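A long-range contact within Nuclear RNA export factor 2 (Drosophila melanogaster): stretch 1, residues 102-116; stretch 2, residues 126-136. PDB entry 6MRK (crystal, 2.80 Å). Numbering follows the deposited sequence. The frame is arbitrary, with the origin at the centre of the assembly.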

# COMPACT_ATOMS: atom_id res chain seq x y z
N LEU A 102 18.30 -2.19 -0.42
CA LEU A 102 17.67 -1.45 0.70
C LEU A 102 18.43 -1.82 1.96
O LEU A 102 19.15 -2.82 2.02
CB LEU A 102 16.19 -1.80 0.77
CG LEU A 102 15.38 -1.46 -0.47
CD1 LEU A 102 13.94 -1.89 -0.30
CD2 LEU A 102 15.45 0.03 -0.78
N PRO A 103 18.39 -0.95 2.98
CA PRO A 103 19.09 -1.24 4.23
C PRO A 103 18.50 -2.44 4.97
O PRO A 103 17.41 -2.85 4.71
CB PRO A 103 18.90 0.03 5.07
CG PRO A 103 17.72 0.74 4.44
CD PRO A 103 17.77 0.38 2.96
N ARG A 104 19.28 -2.93 5.92
CA ARG A 104 18.83 -3.94 6.90
C ARG A 104 17.81 -3.29 7.82
O ARG A 104 17.97 -2.09 8.15
CB ARG A 104 20.02 -4.43 7.71
CG ARG A 104 19.79 -5.82 8.27
CD ARG A 104 20.99 -6.31 9.01
NE ARG A 104 20.57 -7.43 9.84
CZ ARG A 104 21.39 -8.25 10.48
NH1 ARG A 104 22.70 -8.09 10.40
NH2 ARG A 104 20.89 -9.24 11.20
N VAL A 105 16.79 -4.05 8.22
CA VAL A 105 15.74 -3.56 9.15
C VAL A 105 15.53 -4.62 10.23
O VAL A 105 16.09 -5.71 10.11
CB VAL A 105 14.43 -3.22 8.41
CG1 VAL A 105 14.63 -2.16 7.34
CG2 VAL A 105 13.77 -4.46 7.81
N THR A 106 14.80 -4.23 11.27
CA THR A 106 14.12 -5.08 12.29
C THR A 106 12.73 -4.46 12.46
O THR A 106 12.65 -3.30 12.89
CB THR A 106 14.93 -5.09 13.60
OG1 THR A 106 16.16 -5.78 13.36
CG2 THR A 106 14.23 -5.76 14.75
N HIS A 107 11.67 -5.17 12.09
CA HIS A 107 10.27 -4.69 12.29
C HIS A 107 9.91 -4.83 13.78
O HIS A 107 10.31 -5.83 14.39
CB HIS A 107 9.30 -5.47 11.41
CG HIS A 107 9.63 -5.46 9.96
ND1 HIS A 107 10.65 -6.24 9.45
CD2 HIS A 107 9.07 -4.82 8.92
CE1 HIS A 107 10.71 -6.06 8.14
NE2 HIS A 107 9.75 -5.19 7.79
N ASP A 108 9.13 -3.90 14.30
CA ASP A 108 8.53 -4.00 15.66
C ASP A 108 7.16 -4.67 15.50
O ASP A 108 6.17 -3.98 15.25
CB ASP A 108 8.49 -2.62 16.33
CG ASP A 108 7.75 -2.57 17.66
OD1 ASP A 108 7.23 -3.61 18.10
OD2 ASP A 108 7.66 -1.47 18.24
N PHE A 109 7.08 -5.99 15.66
CA PHE A 109 5.87 -6.78 15.33
C PHE A 109 4.70 -6.40 16.22
O PHE A 109 3.56 -6.56 15.78
CB PHE A 109 6.16 -8.28 15.42
CG PHE A 109 6.87 -8.76 14.19
CD1 PHE A 109 8.25 -8.72 14.08
CD2 PHE A 109 6.13 -9.16 13.09
CE1 PHE A 109 8.87 -9.11 12.91
CE2 PHE A 109 6.76 -9.56 11.92
CZ PHE A 109 8.13 -9.52 11.83
N HIS A 110 4.97 -5.92 17.42
CA HIS A 110 3.94 -5.41 18.37
C HIS A 110 3.23 -4.18 17.79
O HIS A 110 2.12 -3.87 18.25
CB HIS A 110 4.57 -5.06 19.72
CG HIS A 110 4.85 -6.24 20.59
ND1 HIS A 110 5.10 -6.10 21.95
CD2 HIS A 110 4.93 -7.56 20.31
CE1 HIS A 110 5.31 -7.29 22.47
NE2 HIS A 110 5.23 -8.21 21.49
N SER A 111 3.86 -3.48 16.85
CA SER A 111 3.41 -2.14 16.39
C SER A 111 2.48 -2.28 15.19
O SER A 111 1.91 -1.26 14.77
CB SER A 111 4.58 -1.25 16.08
OG SER A 111 5.12 -1.52 14.79
N LEU A 112 2.32 -3.50 14.68
CA LEU A 112 1.78 -3.72 13.32
C LEU A 112 0.26 -3.65 13.34
O LEU A 112 -0.34 -4.40 14.11
CB LEU A 112 2.21 -5.09 12.80
CG LEU A 112 3.70 -5.27 12.52
CD1 LEU A 112 3.92 -6.65 11.92
CD2 LEU A 112 4.25 -4.18 11.61
N GLN A 113 -0.30 -2.86 12.42
CA GLN A 113 -1.75 -2.80 12.18
C GLN A 113 -2.03 -3.35 10.78
O GLN A 113 -1.36 -2.91 9.84
CB GLN A 113 -2.26 -1.39 12.41
CG GLN A 113 -2.29 -1.05 13.89
CD GLN A 113 -2.70 0.37 14.18
OE1 GLN A 113 -3.78 0.63 14.71
NE2 GLN A 113 -1.82 1.30 13.84
N THR A 114 -2.99 -4.27 10.72
CA THR A 114 -3.29 -5.18 9.60
C THR A 114 -4.60 -4.72 8.97
O THR A 114 -5.50 -4.26 9.69
CB THR A 114 -3.31 -6.62 10.15
OG1 THR A 114 -2.04 -7.12 9.73
CG2 THR A 114 -4.46 -7.50 9.69
N ASP A 115 -4.72 -4.82 7.66
CA ASP A 115 -6.01 -4.65 6.96
C ASP A 115 -6.07 -5.68 5.84
O ASP A 115 -5.42 -5.46 4.83
CB ASP A 115 -6.19 -3.24 6.38
CG ASP A 115 -6.24 -2.13 7.41
OD1 ASP A 115 -5.16 -1.78 7.93
OD2 ASP A 115 -7.36 -1.62 7.69
N VAL A 116 -6.80 -6.78 6.02
CA VAL A 116 -7.04 -7.75 4.91
C VAL A 116 -8.29 -7.27 4.18
O VAL A 116 -9.32 -7.17 4.82
CB VAL A 116 -7.19 -9.20 5.40
CG1 VAL A 116 -7.38 -10.14 4.22
CG2 VAL A 116 -6.02 -9.65 6.26
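Stretch 2 (126-136) IYVAGLLRDEP

A single long strand can pair with two shorter ones in succession, and the contact between residues 102-116 and 126-136 of Nuclear RNA export factor 2 is a compact example. Stretch 2 is extended from Ile 126 almost to its end and runs antiparallel to both strands of stretch 1, at 170° to the strand at Gln 113 to Val 116 and at 147° to the one around Val 105 and Thr 106. The axes approach to 4.7 and 4.5 Å respectively, and about 1017 Å² of surface is buried in all.

The apolar part of the contact consists of modest van der Waals touches on one face of the sheet. Leu 112 CD2 lies 3.9 Å from Val 128 CG2 and 3.6 Å from Gly 130 CA. The absence of a side chain at Gly 130 matters here, since a CB in ideal position would fall 2.2 Å from Leu 112 CD2. Further along, Val 105 CG1 meets Leu 132 CD1 at 4.0 Å, and the ring of His 107 approaches the same leucine, CD2 to CD2, also at 4.0 Å. At the other end Val 116 CG2 reaches Ile 126 CD1 at 4.3 Å.

Backbone pairing fixes this register. Gln 113 and Ala 129 exchange two short bonds, Gln 113 N to Ala 129 O and Ala 129 N to Gln 113 O, each 2.6 Å. Two residues on, Asp 115 N donates to Tyr 127 O at 2.9 Å and Tyr 127 N returns a bond to Asp 115 O at 3.0 Å. Thr 106 and Arg 133 form the corresponding pair in the other strand, with Arg 133 N to Thr 106 O at 2.9 Å and Thr 106 N to Arg 133 O at 3.1 Å.

Between the two ladders stretch 1 turns, whereas stretch 2 continues. Asp 108 N still reaches Leu 131 O at 2.8 Å, but Leu 131 N donates to a side chain, Ser 111 OG, at 2.9 Å. That hydroxyl in turn donates to Asp 108 O at 2.7 Å, so one serine ties the turn to the strand beside it.

The polar edge gathers around Glu 135. Its backbone N donates to Arg 104 O at 3.0 Å. Its carboxylate forms a salt bridge within stretch 2, Arg 133 NE to Glu 135 OE2 at 3.0 Å, and a long one across the contact, Arg 104 NE to Glu 135 OE1 at 4.0 Å, in which no N-H points at the oxygen.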

# COMPACT_ATOMS: atom_id res chain seq x y z
N ILE A 126 -3.64 -7.45 1.13
CA ILE A 126 -3.29 -7.38 2.57
C ILE A 126 -2.31 -6.24 2.82
O ILE A 126 -1.30 -6.14 2.14
CB ILE A 126 -2.81 -8.75 3.07
CG1 ILE A 126 -1.93 -8.63 4.31
CG2 ILE A 126 -2.10 -9.52 1.99
CD1 ILE A 126 -1.89 -9.91 5.11
N TYR A 127 -2.66 -5.37 3.76
CA TYR A 127 -1.91 -4.14 4.07
C TYR A 127 -1.42 -4.28 5.50
O TYR A 127 -2.13 -4.86 6.30
CB TYR A 127 -2.76 -2.88 3.92
CG TYR A 127 -3.45 -2.70 2.59
CD1 TYR A 127 -2.91 -3.17 1.41
CD2 TYR A 127 -4.65 -2.03 2.52
CE1 TYR A 127 -3.54 -2.97 0.18
CE2 TYR A 127 -5.28 -1.80 1.30
CZ TYR A 127 -4.73 -2.28 0.13
OH TYR A 127 -5.38 -2.09 -1.05
N VAL A 128 -0.23 -3.78 5.79
CA VAL A 128 0.31 -3.72 7.17
C VAL A 128 0.86 -2.30 7.38
O VAL A 128 1.45 -1.74 6.45
CB VAL A 128 1.37 -4.83 7.37
CG1 VAL A 128 2.63 -4.57 6.58
CG2 VAL A 128 1.71 -5.03 8.82
N ALA A 129 0.58 -1.70 8.53
CA ALA A 129 1.16 -0.42 8.96
C ALA A 129 1.94 -0.70 10.24
O ALA A 129 1.38 -1.35 11.16
CB ALA A 129 0.07 0.60 9.17
N GLY A 130 3.19 -0.28 10.31
CA GLY A 130 3.99 -0.58 11.52
C GLY A 130 5.17 0.35 11.69
O GLY A 130 5.18 1.45 11.08
N LEU A 131 6.11 -0.09 12.52
CA LEU A 131 7.34 0.65 12.84
C LEU A 131 8.49 -0.33 12.67
O LEU A 131 8.35 -1.50 13.10
CB LEU A 131 7.23 1.18 14.27
CG LEU A 131 8.51 1.81 14.83
CD1 LEU A 131 8.24 3.18 15.43
CD2 LEU A 131 9.17 0.89 15.85
N LEU A 132 9.55 0.11 12.01
CA LEU A 132 10.79 -0.69 11.89
C LEU A 132 11.99 0.19 12.23
O LEU A 132 11.88 1.44 12.23
CB LEU A 132 10.91 -1.30 10.50
CG LEU A 132 10.79 -0.37 9.29
CD1 LEU A 132 12.06 0.42 9.04
CD2 LEU A 132 10.46 -1.19 8.04
N ARG A 133 13.08 -0.48 12.59
CA ARG A 133 14.37 0.19 12.84
C ARG A 133 15.24 -0.06 11.61
O ARG A 133 15.42 -1.23 11.24
CB ARG A 133 15.00 -0.29 14.15
CG ARG A 133 16.47 0.08 14.26
CD ARG A 133 17.13 -0.35 15.55
NE ARG A 133 16.93 -1.76 15.87
CZ ARG A 133 16.29 -2.23 16.94
NH1 ARG A 133 15.78 -1.41 17.85
NH2 ARG A 133 16.19 -3.54 17.11
N ASP A 134 15.69 1.02 10.98
CA ASP A 134 16.76 0.99 9.96
C ASP A 134 18.11 0.86 10.69
O ASP A 134 18.39 1.65 11.62
CB ASP A 134 16.68 2.19 9.01
CG ASP A 134 17.73 2.21 7.90
OD1 ASP A 134 18.82 1.64 8.10
OD2 ASP A 134 17.45 2.81 6.84
N GLU A 135 18.90 -0.13 10.28
CA GLU A 135 20.17 -0.48 10.96
C GLU A 135 21.30 -0.26 9.99
O GLU A 135 21.12 -0.42 8.78
CB GLU A 135 20.14 -1.93 11.43
CG GLU A 135 18.83 -2.28 12.08
CD GLU A 135 18.88 -3.57 12.85
OE1 GLU A 135 19.53 -4.51 12.35
OE2 GLU A 135 18.29 -3.62 13.95
N PRO A 136 22.50 0.09 10.48
CA PRO A 136 23.61 0.37 9.59
C PRO A 136 24.48 -0.89 9.51
O PRO A 136 24.37 -1.77 10.37
CB PRO A 136 24.24 1.52 10.36
CG PRO A 136 24.03 1.16 11.85
CD PRO A 136 22.90 0.16 11.90